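Local coordinates for protein quinone oxidoreductase (Thermus thermophilus, PDB 1IZ0) that binds NADPH and probably uses it to reduce quinones, as a member of the medium-chain alcohol dehydrogenase-like family of oxidoreductases, at residues K7-P12 with L53-I58; N38-L43 with P59-V64; G47-R52 with W243-L248; T113-L118 with E255-F260; K119-R124 with G211-Y216. One frame throughout, in Å; residues are numbered along the deposited sequence.

Interaction 1: residues K7-P12 with L53-I58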
# COMPACT_ATOMS: atom_id res chain seq x y z
N LYS A 7 5.64 15.52 -18.14
CA LYS A 7 6.74 15.73 -19.08
C LYS A 7 8.08 16.05 -18.43
O LYS A 7 9.13 15.91 -19.05
CB LYS A 7 6.36 16.83 -20.08
CG LYS A 7 5.22 16.40 -21.00
CD LYS A 7 4.80 17.50 -21.96
CE LYS A 7 3.69 17.00 -22.89
NZ LYS A 7 3.19 18.08 -23.79
N ARG A 8 8.05 16.47 -17.17
CA ARG A 8 9.29 16.78 -16.46
C ARG A 8 9.19 16.40 -14.99
O ARG A 8 8.18 16.68 -14.33
CB ARG A 8 9.62 18.27 -16.57
CG ARG A 8 9.81 18.82 -17.99
CD ARG A 8 10.28 20.27 -17.95
NE ARG A 8 9.36 21.10 -17.17
CZ ARG A 8 8.17 21.50 -17.59
NH1 ARG A 8 7.74 21.16 -18.81
NH2 ARG A 8 7.39 22.22 -16.80
N LEU A 9 10.24 15.77 -14.47
CA LEU A 9 10.27 15.41 -13.07
C LEU A 9 10.15 16.70 -12.27
O LEU A 9 10.78 17.71 -12.61
CB LEU A 9 11.59 14.70 -12.74
CG LEU A 9 11.61 13.16 -12.70
CD1 LEU A 9 10.59 12.57 -13.64
CD2 LEU A 9 13.01 12.68 -13.04
N GLY A 10 9.34 16.69 -11.23
CA GLY A 10 9.17 17.89 -10.43
C GLY A 10 8.30 18.92 -11.12
O GLY A 10 8.06 20.00 -10.58
N GLY A 11 7.82 18.59 -12.32
CA GLY A 11 6.98 19.50 -13.06
C GLY A 11 5.50 19.22 -12.86
O GLY A 11 5.13 18.34 -12.08
N PRO A 12 4.61 19.95 -13.57
CA PRO A 12 3.17 19.75 -13.44
C PRO A 12 2.65 18.66 -14.37
O PRO A 12 3.35 18.24 -15.29
CB PRO A 12 2.61 21.12 -13.82
CG PRO A 12 3.50 21.48 -14.98
CD PRO A 12 4.90 21.05 -14.51
N LEU A 53 11.40 6.04 -13.68
CA LEU A 53 10.72 6.12 -14.97
C LEU A 53 11.19 7.39 -15.66
O LEU A 53 11.27 8.46 -15.04
CB LEU A 53 9.20 6.17 -14.76
CG LEU A 53 8.38 5.12 -15.52
CD1 LEU A 53 8.56 5.32 -17.02
CD2 LEU A 53 8.83 3.72 -15.12
N HIS A 54 11.52 7.29 -16.94
CA HIS A 54 11.98 8.43 -17.72
C HIS A 54 10.82 9.14 -18.39
O HIS A 54 10.07 8.53 -19.14
CB HIS A 54 12.97 7.98 -18.80
CG HIS A 54 14.27 7.47 -18.26
ND1 HIS A 54 15.13 6.70 -19.01
CD2 HIS A 54 14.85 7.61 -17.05
CE1 HIS A 54 16.19 6.39 -18.29
NE2 HIS A 54 16.04 6.93 -17.09
N PRO A 55 10.64 10.44 -18.11
CA PRO A 55 9.54 11.18 -18.73
C PRO A 55 9.74 11.22 -20.24
O PRO A 55 10.85 11.06 -20.73
CB PRO A 55 9.66 12.56 -18.10
CG PRO A 55 10.19 12.26 -16.74
CD PRO A 55 11.26 11.23 -17.04
N PRO A 56 8.65 11.45 -21.00
CA PRO A 56 7.31 11.64 -20.46
C PRO A 56 6.62 10.32 -20.14
O PRO A 56 6.94 9.29 -20.74
CB PRO A 56 6.60 12.41 -21.57
CG PRO A 56 7.23 11.85 -22.80
CD PRO A 56 8.70 11.77 -22.44
N PHE A 57 5.71 10.34 -19.18
CA PHE A 57 4.97 9.13 -18.82
C PHE A 57 3.67 9.45 -18.11
O PHE A 57 3.52 10.52 -17.51
CB PHE A 57 5.83 8.18 -17.96
CG PHE A 57 6.15 8.70 -16.58
CD1 PHE A 57 7.41 9.19 -16.28
CD2 PHE A 57 5.19 8.66 -15.57
CE1 PHE A 57 7.73 9.62 -14.99
CE2 PHE A 57 5.49 9.08 -14.28
CZ PHE A 57 6.77 9.56 -13.99
N ILE A 58 2.73 8.53 -18.20
CA ILE A 58 1.42 8.67 -17.58
C ILE A 58 1.49 8.09 -16.17
O ILE A 58 1.70 6.89 -16.00
CB ILE A 58 0.37 7.89 -18.38
CG1 ILE A 58 0.32 8.43 -19.81
CG2 ILE A 58 -0.99 7.98 -17.70
CD1 ILE A 58 -0.49 7.56 -20.76
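The backbones of Lys7 and Pro56 come closest here, with Lys7 CA 4.4 Å from Pro56 CA, in a meeting of two loops with no hydrogen bond between them. The proline rings supply most of one surface. Pro55 turns its CB toward the opposite backbone, where it sits 3.5 Å from Lys7 O, and beside it Pro56 CB packs on Lys7 CA at 4.2 Å. Proline suits both positions: it presents a rigid hydrocarbon ring and has no N-H to satisfy. A cis peptide bond before Pro56 bends the chain. Segment 7-12 belongs to the turn of a beta hairpin between strands 2-6 and 13-17, and Arg8 to Gly11 form a type II beta turn closed by Gly11 N to Arg8 O at 2.8 Å. The third place of such a turn takes a positive phi, 76° here, which is strained for residues that carry a CB, so Gly10 suits it. Leu9, the second residue of the turn, reaches across with its side-chain end, crossing Pro55 at about a right angle. Its CD1 is modelled too near Pro55 CG for that spacing to be trusted, but the same methyl also lies 4.3 Å from Phe57 CE1, meeting the buried ring obliquely. Lys7 CB points away from segment 53-58, and its NZ forms a salt bridge with Glu14 on the other hairpin strand.

Interaction 2: residues N38-L43 with P59-V64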
# COMPACT_ATOMS: atom_id res chain seq x y z
N ASN A 38 -0.43 6.21 -4.78
CA ASN A 38 0.48 5.79 -3.72
C ASN A 38 1.57 6.83 -3.52
O ASN A 38 1.89 7.60 -4.42
CB ASN A 38 1.13 4.46 -4.11
CG ASN A 38 0.11 3.39 -4.41
OD1 ASN A 38 -0.45 2.78 -3.49
ND2 ASN A 38 -0.16 3.16 -5.70
N PHE A 39 2.17 6.85 -2.33
CA PHE A 39 3.23 7.80 -2.07
C PHE A 39 4.29 7.56 -3.15
O PHE A 39 4.95 8.50 -3.62
CB PHE A 39 3.82 7.59 -0.68
CG PHE A 39 4.81 8.65 -0.27
CD1 PHE A 39 6.16 8.35 -0.17
CD2 PHE A 39 4.39 9.95 -0.02
CE1 PHE A 39 7.09 9.35 0.18
CE2 PHE A 39 5.30 10.95 0.32
CZ PHE A 39 6.65 10.65 0.42
N ALA A 40 4.43 6.30 -3.54
CA ALA A 40 5.39 5.91 -4.57
C ALA A 40 5.18 6.71 -5.85
O ALA A 40 6.14 7.05 -6.54
CB ALA A 40 5.25 4.41 -4.86
N ASP A 41 3.92 7.01 -6.17
CA ASP A 41 3.62 7.79 -7.37
C ASP A 41 4.17 9.20 -7.20
O ASP A 41 4.68 9.79 -8.14
CB ASP A 41 2.10 7.86 -7.60
CG ASP A 41 1.50 6.52 -7.96
OD1 ASP A 41 1.97 5.89 -8.94
OD2 ASP A 41 0.54 6.09 -7.28
N HIS A 42 4.08 9.73 -5.99
CA HIS A 42 4.60 11.07 -5.72
C HIS A 42 6.11 11.09 -5.87
O HIS A 42 6.66 12.03 -6.44
CB HIS A 42 4.20 11.53 -4.32
CG HIS A 42 4.92 12.77 -3.87
ND1 HIS A 42 6.05 12.73 -3.09
CD2 HIS A 42 4.67 14.08 -4.12
CE1 HIS A 42 6.47 13.97 -2.87
NE2 HIS A 42 5.65 14.80 -3.48
N LEU A 43 6.79 10.06 -5.36
CA LEU A 43 8.25 10.00 -5.45
C LEU A 43 8.73 9.82 -6.88
O LEU A 43 9.79 10.31 -7.26
CB LEU A 43 8.79 8.86 -4.58
CG LEU A 43 8.60 9.04 -3.07
CD1 LEU A 43 9.21 7.86 -2.33
CD2 LEU A 43 9.27 10.34 -2.64
N PRO A 59 1.34 8.94 -15.14
CA PRO A 59 1.39 8.45 -13.75
C PRO A 59 0.25 7.45 -13.51
O PRO A 59 -0.65 7.33 -14.34
CB PRO A 59 1.22 9.72 -12.93
CG PRO A 59 1.83 10.77 -13.80
CD PRO A 59 1.28 10.41 -15.17
N GLY A 60 0.30 6.76 -12.38
CA GLY A 60 -0.74 5.79 -12.07
C GLY A 60 -0.29 4.36 -12.29
O GLY A 60 0.03 3.97 -13.42
N MSE A 61 -0.27 3.56 -11.23
CA MSE A 61 0.18 2.17 -11.32
C MSE A 61 -0.85 1.18 -10.80
O MSE A 61 -0.76 -0.01 -11.10
CB MSE A 61 1.46 1.98 -10.51
CG MSE A 61 2.59 2.93 -10.84
SE MSE A 61 4.17 2.49 -9.82
CE MSE A 61 3.36 2.38 -8.07
N GLU A 62 -1.80 1.66 -10.01
CA GLU A 62 -2.82 0.80 -9.43
C GLU A 62 -4.15 1.12 -10.10
O GLU A 62 -4.81 2.11 -9.78
CB GLU A 62 -2.90 1.07 -7.93
CG GLU A 62 -3.62 0.01 -7.13
CD GLU A 62 -3.30 0.11 -5.65
OE1 GLU A 62 -2.75 1.16 -5.23
OE2 GLU A 62 -3.61 -0.84 -4.91
N VAL A 63 -4.54 0.25 -11.03
CA VAL A 63 -5.74 0.46 -11.81
C VAL A 63 -6.86 -0.55 -11.62
O VAL A 63 -6.63 -1.70 -11.24
CB VAL A 63 -5.36 0.51 -13.32
CG1 VAL A 63 -6.57 0.31 -14.20
CG2 VAL A 63 -4.71 1.84 -13.63
N VAL A 64 -8.08 -0.09 -11.86
CA VAL A 64 -9.28 -0.91 -11.79
C VAL A 64 -10.09 -0.57 -13.04
O VAL A 64 -10.29 0.61 -13.35
CB VAL A 64 -10.11 -0.60 -10.53
CG1 VAL A 64 -11.46 -1.30 -10.61
CG2 VAL A 64 -9.36 -1.06 -9.30
O HOH W 1 -0.95 4.48 -8.86
O HOH W 2 3.04 6.55 -11.31
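Asn38 and Glu62 cross at about a right angle, their amide and carboxylate planes only 20° apart. Asn38 ND2 gives Glu62 OE1 a weak hydrogen bond of 3.3 Å. Lys297 NZ, the stronger partner, forms a salt bridge with Glu62 OE1 and a hydrogen bond with Asn38 OD1, and probably offsets the closeness of these two acceptors. The extended chain of Glu62 carries its carboxylate out to Asn38 and on to Val109 N, which bonds OE2. Asp41 and Met61, the latter present as selenomethionine, slide past each other in opposite directions, with Asp41 OD1 3.6 Å from Met61 CG. The bend at chi3 of Met61 places CE 4.2 Å from Ala40 CB, whose single methyl gives the selenomethionine tip a small apolar surface to rest on. Asp41 also reaches back to the start of its helix, where OD2 accepts the N-H of Asn38 at 2.7 Å on the anti side of the carboxylate. Two waters carry its grip across: one donates to Asp41 OD2 and accepts from Met61 N, the other donates to OD1 and accepts from Gly60 N. The contact thus joins the start of helix 39-46, whose Phe39 binds NADPH, to the entry of strand 62-67, with helix 108-120 against Asn38 and Glu62 and helix 282-288 against Asp41.

Interaction 3: residues G47-R52 with W243-L248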
# COMPACT_ATOMS: atom_id res chain seq x y z
N GLY A 47 11.49 11.70 -9.31
CA GLY A 47 12.65 10.91 -9.67
C GLY A 47 13.37 10.45 -8.41
O GLY A 47 14.58 10.20 -8.42
N ALA A 48 12.61 10.33 -7.32
CA ALA A 48 13.17 9.92 -6.04
C ALA A 48 12.71 8.53 -5.59
O ALA A 48 12.78 8.22 -4.40
CB ALA A 48 12.82 10.94 -4.97
N TYR A 49 12.26 7.70 -6.52
CA TYR A 49 11.79 6.36 -6.16
C TYR A 49 12.76 5.25 -6.60
O TYR A 49 13.62 5.47 -7.45
CB TYR A 49 10.41 6.11 -6.77
CG TYR A 49 9.71 4.88 -6.24
CD1 TYR A 49 9.22 3.90 -7.10
CD2 TYR A 49 9.53 4.70 -4.86
CE1 TYR A 49 8.59 2.76 -6.62
CE2 TYR A 49 8.89 3.55 -4.37
CZ TYR A 49 8.42 2.59 -5.25
OH TYR A 49 7.80 1.46 -4.78
N LEU A 50 12.61 4.07 -6.02
CA LEU A 50 13.46 2.94 -6.36
C LEU A 50 13.47 2.71 -7.88
O LEU A 50 14.53 2.50 -8.46
CB LEU A 50 12.99 1.67 -5.64
CG LEU A 50 13.14 1.65 -4.11
CD1 LEU A 50 14.60 1.90 -3.75
CD2 LEU A 50 12.25 2.70 -3.48
N THR A 51 12.29 2.76 -8.50
CA THR A 51 12.20 2.60 -9.95
C THR A 51 12.27 4.01 -10.53
O THR A 51 11.60 4.92 -10.05
CB THR A 51 10.85 1.97 -10.42
OG1 THR A 51 9.77 2.84 -10.08
CG2 THR A 51 10.63 0.62 -9.77
N ARG A 52 13.08 4.19 -11.57
CA ARG A 52 13.22 5.50 -12.18
C ARG A 52 12.61 5.50 -13.57
O ARG A 52 13.21 5.01 -14.53
CB ARG A 52 14.69 5.89 -12.25
N TRP A 243 10.44 -4.18 -0.57
CA TRP A 243 10.04 -3.45 -1.77
C TRP A 243 9.17 -4.40 -2.59
O TRP A 243 9.63 -5.43 -3.09
CB TRP A 243 11.26 -3.00 -2.58
CG TRP A 243 10.88 -2.14 -3.74
CD1 TRP A 243 9.78 -1.32 -3.82
CD2 TRP A 243 11.57 -2.00 -4.99
NE1 TRP A 243 9.75 -0.69 -5.04
CE2 TRP A 243 10.83 -1.09 -5.78
CE3 TRP A 243 12.74 -2.57 -5.52
CZ2 TRP A 243 11.23 -0.73 -7.07
CZ3 TRP A 243 13.13 -2.21 -6.81
CH2 TRP A 243 12.38 -1.30 -7.57
N LEU A 244 7.90 -4.03 -2.72
CA LEU A 244 6.90 -4.84 -3.43
C LEU A 244 7.18 -5.21 -4.89
O LEU A 244 7.09 -6.38 -5.27
CB LEU A 244 5.54 -4.13 -3.32
CG LEU A 244 4.18 -4.80 -3.60
CD1 LEU A 244 3.84 -4.64 -5.06
CD2 LEU A 244 4.20 -6.26 -3.19
N THR A 245 7.52 -4.21 -5.70
CA THR A 245 7.76 -4.41 -7.13
C THR A 245 8.47 -5.70 -7.54
O THR A 245 7.89 -6.52 -8.25
CB THR A 245 8.48 -3.19 -7.72
OG1 THR A 245 7.67 -2.02 -7.53
CG2 THR A 245 8.73 -3.37 -9.22
N PRO A 246 9.73 -5.90 -7.11
CA PRO A 246 10.44 -7.12 -7.49
C PRO A 246 9.69 -8.40 -7.13
O PRO A 246 9.76 -9.40 -7.85
CB PRO A 246 11.76 -7.02 -6.73
CG PRO A 246 11.94 -5.55 -6.55
CD PRO A 246 10.56 -5.07 -6.21
N LEU A 247 8.97 -8.38 -6.01
CA LEU A 247 8.23 -9.55 -5.57
C LEU A 247 7.12 -9.98 -6.53
O LEU A 247 6.81 -11.16 -6.64
CB LEU A 247 7.65 -9.29 -4.17
CG LEU A 247 8.69 -8.89 -3.11
CD1 LEU A 247 8.01 -8.56 -1.80
CD2 LEU A 247 9.70 -10.03 -2.92
N LEU A 248 6.53 -9.02 -7.24
CA LEU A 248 5.46 -9.33 -8.19
C LEU A 248 5.89 -10.31 -9.26
O LEU A 248 5.06 -10.99 -9.86
CB LEU A 248 4.95 -8.05 -8.87
CG LEU A 248 3.96 -7.15 -8.13
CD1 LEU A 248 3.65 -7.69 -6.74
CD2 LEU A 248 4.55 -5.75 -8.07
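Trp243 lays its indole against Tyr49, Leu50 and Thr51, and following it outward accounts for most of the contact. From CB, which points toward segment 47-52, CG stands anti to the backbone N (chi1 -175°). On the five-membered ring, CD1 comes 3.5 Å from Tyr49 OH, and next to it NE1 donates a hydrogen bond to that same oxygen at 2.9 Å. The oxygen lies 13° out of the indole plane, and the N-H to oxygen angle is 145°. Farther along the fused ring, CE2 is 3.5 Å from Leu50 CB, which sits over the face of the six-membered ring in a CH-pi contact, 3.5 Å from its centroid. At the far edge, near the ring plane, CZ2 and CH2 meet Thr51 CG2, although the modelled CZ2 spacing is too short to be relied on. The opposite face is covered by Thr245 CB and Pro246 CD. A tryptophan fits here because one residue offers two broad apolar faces and an edge N-H for the tyrosine hydroxyl. Tyr49 in turn rests on helix 39-46, so the loop after that helix is joined to Trp243 and the short, weakly bonded helix about 244-247, whose NADPH-binding Leu244 packs on helix 108-120.

Interaction 4: residues T113-L118 with E255-F260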
# COMPACT_ATOMS: atom_id res chain seq x y z
N THR A 113 1.30 -5.56 0.04
CA THR A 113 2.44 -5.09 0.82
C THR A 113 2.37 -5.57 2.27
O THR A 113 3.36 -6.04 2.82
CB THR A 113 2.50 -3.54 0.84
OG1 THR A 113 2.82 -3.07 -0.48
CG2 THR A 113 3.55 -3.07 1.84
N ALA A 114 1.19 -5.44 2.88
CA ALA A 114 1.02 -5.85 4.26
C ALA A 114 1.21 -7.35 4.44
O ALA A 114 1.93 -7.80 5.32
CB ALA A 114 -0.37 -5.44 4.77
N TYR A 115 0.54 -8.13 3.60
CA TYR A 115 0.64 -9.58 3.69
C TYR A 115 2.05 -10.09 3.40
O TYR A 115 2.60 -10.87 4.18
CB TYR A 115 -0.36 -10.25 2.73
CG TYR A 115 -0.26 -11.76 2.73
CD1 TYR A 115 0.60 -12.43 1.86
CD2 TYR A 115 -1.00 -12.53 3.64
CE1 TYR A 115 0.73 -13.82 1.90
CE2 TYR A 115 -0.87 -13.92 3.69
CZ TYR A 115 -0.01 -14.55 2.82
OH TYR A 115 0.14 -15.91 2.87
N LEU A 116 2.64 -9.65 2.29
CA LEU A 116 3.98 -10.11 1.95
C LEU A 116 5.02 -9.65 2.97
O LEU A 116 6.04 -10.31 3.18
CB LEU A 116 4.36 -9.65 0.54
CG LEU A 116 3.59 -10.39 -0.57
CD1 LEU A 116 3.81 -9.71 -1.91
CD2 LEU A 116 4.05 -11.84 -0.61
N ALA A 117 4.76 -8.51 3.60
CA ALA A 117 5.69 -7.99 4.60
C ALA A 117 5.61 -8.89 5.84
O ALA A 117 6.64 -9.32 6.37
CB ALA A 117 5.34 -6.55 4.96
N LEU A 118 4.40 -9.18 6.29
CA LEU A 118 4.22 -10.03 7.46
C LEU A 118 4.64 -11.46 7.14
O LEU A 118 5.31 -12.12 7.95
CB LEU A 118 2.76 -9.98 7.92
CG LEU A 118 2.32 -8.63 8.53
CD1 LEU A 118 0.80 -8.49 8.47
CD2 LEU A 118 2.82 -8.53 9.97
N GLU A 255 0.75 -16.04 -5.99
CA GLU A 255 -0.33 -17.02 -5.90
C GLU A 255 -0.69 -17.31 -4.44
O GLU A 255 -1.87 -17.34 -4.08
CB GLU A 255 0.09 -18.32 -6.59
N GLU A 256 0.33 -17.50 -3.61
CA GLU A 256 0.13 -17.78 -2.19
C GLU A 256 -0.61 -16.61 -1.51
O GLU A 256 -1.59 -16.80 -0.80
CB GLU A 256 1.48 -17.99 -1.52
CG GLU A 256 1.50 -18.96 -0.34
CD GLU A 256 0.48 -18.63 0.73
OE1 GLU A 256 -0.73 -18.83 0.48
OE2 GLU A 256 0.89 -18.18 1.82
N ALA A 257 -0.11 -15.40 -1.74
CA ALA A 257 -0.72 -14.21 -1.15
C ALA A 257 -2.16 -14.05 -1.61
O ALA A 257 -3.05 -13.80 -0.81
CB ALA A 257 0.08 -12.97 -1.52
N LEU A 258 -2.40 -14.20 -2.91
CA LEU A 258 -3.75 -14.04 -3.42
C LEU A 258 -4.65 -15.16 -2.93
O LEU A 258 -5.85 -14.96 -2.73
CB LEU A 258 -3.75 -13.99 -4.95
CG LEU A 258 -3.00 -12.77 -5.52
CD1 LEU A 258 -3.24 -12.69 -7.02
CD2 LEU A 258 -3.49 -11.50 -4.83
N GLY A 259 -4.08 -16.33 -2.71
CA GLY A 259 -4.86 -17.45 -2.22
C GLY A 259 -5.37 -17.16 -0.82
O GLY A 259 -6.34 -17.75 -0.36
N PHE A 260 -4.71 -16.23 -0.14
CA PHE A 260 -5.10 -15.87 1.21
C PHE A 260 -5.95 -14.61 1.26
O PHE A 260 -6.91 -14.53 2.01
CB PHE A 260 -3.86 -15.70 2.08
CG PHE A 260 -4.15 -15.23 3.48
CD1 PHE A 260 -4.30 -13.88 3.75
CD2 PHE A 260 -4.28 -16.14 4.52
CE1 PHE A 260 -4.57 -13.43 5.04
CE2 PHE A 260 -4.55 -15.70 5.81
CZ PHE A 260 -4.69 -14.34 6.07
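A helix-helix crossing brings Tyr115 of helix 108-120 against Glu256, Ala257 and Phe260 of helix 251-261, the short axes passing 10.3 Å apart at 117°. Tyr115 carries most of the contact. Its CG lies anti to the backbone N (chi1 177°), and in the interface CD1 and CE1 of the ring meet Ala257 while CD2 and CE2 meet Phe260. CD1 is 3.5 Å from Ala257 CB and CE1 3.4 Å from Ala257 CA; the small alanine lets the ring come right up to the backbone of the other helix. CE2 lies 3.4 Å from Phe260 CD1, over the face of the phenylalanine ring, with the two ring planes inclined at 32°. Leu116 CD2 adds an apolar touch on Ala257 CB at 4.2 Å. The phenol oxygen reaches the border of the contact, where Glu256, an exposed residue, brings OE2 to 2.6 Å from Tyr115 OH near the ring plane. Val145 of helix 137-148 packs on Tyr115 as well, while Phe260 has a cation-pi partner in Arg264. Chemically the interface is graded: hydrocarbon and aromatic surfaces fill the buried part, and the one polar group of the tyrosine is brought beside a carboxylate; tyrosine suits such a border, its ring apolar and its hydroxyl polar.

Interaction 5: residues K119-R124 with G211-Y216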
# COMPACT_ATOMS: atom_id res chain seq x y z
N LYS A 119 4.26 -11.94 5.96
CA LYS A 119 4.61 -13.29 5.56
C LYS A 119 6.13 -13.45 5.56
O LYS A 119 6.65 -14.47 6.01
CB LYS A 119 4.05 -13.61 4.18
N ARG A 120 6.85 -12.44 5.07
CA ARG A 120 8.31 -12.54 5.05
C ARG A 120 8.93 -12.48 6.44
O ARG A 120 10.00 -13.06 6.67
CB ARG A 120 8.94 -11.46 4.18
CG ARG A 120 10.44 -11.74 3.98
CD ARG A 120 11.17 -10.60 3.34
NE ARG A 120 10.65 -10.31 2.02
CZ ARG A 120 10.95 -9.21 1.33
NH1 ARG A 120 11.77 -8.31 1.85
NH2 ARG A 120 10.41 -9.01 0.14
N ALA A 121 8.31 -11.76 7.36
CA ALA A 121 8.83 -11.67 8.72
C ALA A 121 8.33 -12.88 9.52
O ALA A 121 8.45 -12.93 10.75
CB ALA A 121 8.38 -10.37 9.38
N GLN A 122 7.77 -13.85 8.81
CA GLN A 122 7.24 -15.07 9.44
C GLN A 122 6.35 -14.78 10.65
O GLN A 122 6.55 -15.33 11.73
CB GLN A 122 8.40 -15.98 9.84
CG GLN A 122 9.27 -16.43 8.67
CD GLN A 122 10.50 -17.22 9.12
OE1 GLN A 122 10.37 -18.27 9.75
NE2 GLN A 122 11.68 -16.71 8.81
N ALA A 123 5.37 -13.90 10.47
CA ALA A 123 4.45 -13.56 11.55
C ALA A 123 3.65 -14.81 11.91
O ALA A 123 3.06 -15.45 11.04
CB ALA A 123 3.52 -12.45 11.11
N ARG A 124 3.62 -15.16 13.18
CA ARG A 124 2.89 -16.34 13.63
C ARG A 124 1.68 -15.92 14.48
O ARG A 124 1.70 -14.86 15.12
CB ARG A 124 3.83 -17.22 14.45
CG ARG A 124 3.80 -18.71 14.10
CD ARG A 124 4.83 -19.09 13.03
NE ARG A 124 4.47 -18.65 11.68
CZ ARG A 124 5.20 -18.92 10.60
NH1 ARG A 124 6.32 -19.62 10.72
NH2 ARG A 124 4.82 -18.48 9.40
N GLY A 211 14.02 -11.94 19.51
CA GLY A 211 13.56 -12.56 18.28
C GLY A 211 12.70 -11.64 17.42
O GLY A 211 12.17 -12.06 16.39
N GLY A 212 12.59 -10.39 17.83
CA GLY A 212 11.76 -9.45 17.08
C GLY A 212 12.25 -9.07 15.70
O GLY A 212 13.45 -9.15 15.41
N ARG A 213 11.34 -8.68 14.82
CA ARG A 213 11.75 -8.27 13.49
C ARG A 213 11.04 -7.03 12.98
O ARG A 213 9.82 -6.89 13.10
CB ARG A 213 11.61 -9.42 12.48
CG ARG A 213 10.41 -10.32 12.66
CD ARG A 213 10.85 -11.72 13.07
NE ARG A 213 10.29 -12.09 14.37
CZ ARG A 213 9.12 -12.71 14.55
NH1 ARG A 213 8.35 -13.04 13.51
NH2 ARG A 213 8.71 -12.98 15.78
N LEU A 214 11.85 -6.13 12.42
CA LEU A 214 11.37 -4.88 11.86
C LEU A 214 11.41 -4.97 10.33
O LEU A 214 12.43 -5.35 9.75
CB LEU A 214 12.26 -3.73 12.34
CG LEU A 214 11.84 -2.31 11.93
CD1 LEU A 214 12.07 -1.37 13.10
CD2 LEU A 214 12.64 -1.85 10.70
N VAL A 215 10.29 -4.62 9.70
CA VAL A 215 10.20 -4.63 8.25
C VAL A 215 10.26 -3.18 7.79
O VAL A 215 9.36 -2.40 8.09
CB VAL A 215 8.87 -5.26 7.77
CG1 VAL A 215 8.84 -5.31 6.26
CG2 VAL A 215 8.72 -6.66 8.35
N TYR A 216 11.32 -2.82 7.08
CA TYR A 216 11.47 -1.45 6.63
C TYR A 216 10.76 -1.24 5.29
O TYR A 216 11.26 -1.65 4.24
CB TYR A 216 12.96 -1.12 6.51
CG TYR A 216 13.26 0.35 6.48
CD1 TYR A 216 13.20 1.07 5.28
CD2 TYR A 216 13.61 1.03 7.65
CE1 TYR A 216 13.50 2.44 5.25
CE2 TYR A 216 13.91 2.40 7.62
CZ TYR A 216 13.86 3.09 6.42
OH TYR A 216 14.17 4.43 6.39
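Arg213 and Val215 of strand 212-216, in the parallel sheet of the Rossmann fold, pack against Ala121, where helix 108-120 ends in a Schellman motif with Gln122, at positive phi, as its C-prime residue. The second segment begins at Gly211, in a backbone conformation (phi 79°) that suits a residue lacking CB; its carbonyl O accepts a hydrogen bond of 2.8 Å from Arg213 NE. Gly212 leads into the strand. Arg213 points toward the helix end, with CG 3.9 Å from Ala121 CB, and its chain, bent at chi2 and chi3, sets NE beside Gly211 O; the guanidinium then has a carbonyl at NE and another at NH1. NH2 forms a salt bridge with Glu127, so three nitrogens of the group have partners that hold it in place. Leu214 turns away, to helix 201-205. Val215 faces the helix again, and its CG2 meets Ala121 CB at 3.9 Å; a branched residue suits the strand, and the small Ala121 suits the buried helix end that lies against it. A positive guanidinium is probably also favourable beside the carbonyl-rich C-terminus of a helix. There Arg213 NH1 donates to Ala121 O at 2.8 Å, the oxygen 2° from the guanidinium plane and the C=O to donor angle 172°.

Overall arrangement
From the N terminus, the first hairpin turn is met by the loop 53-58 in interaction 1. Interaction 2 opens within the stretch of chain that interaction 1 encloses, on helix 39-46, and closes just beyond it at 59-64, so the two cross. Interaction 3 starts within the stretches enclosed by both and crosses both, closing only at 243-248 and linking the N-terminal part of the chain to the end of the Rossmann sheet. Interaction 5, nested within interactions 3 and 4, ties helix 108-120 to strand 212-216 of that sheet; interaction 4 closes last, tying the same helix to helix 251-261, and crosses interaction 3. Leu244 packing on Leu116 joins interactions 3 and 4.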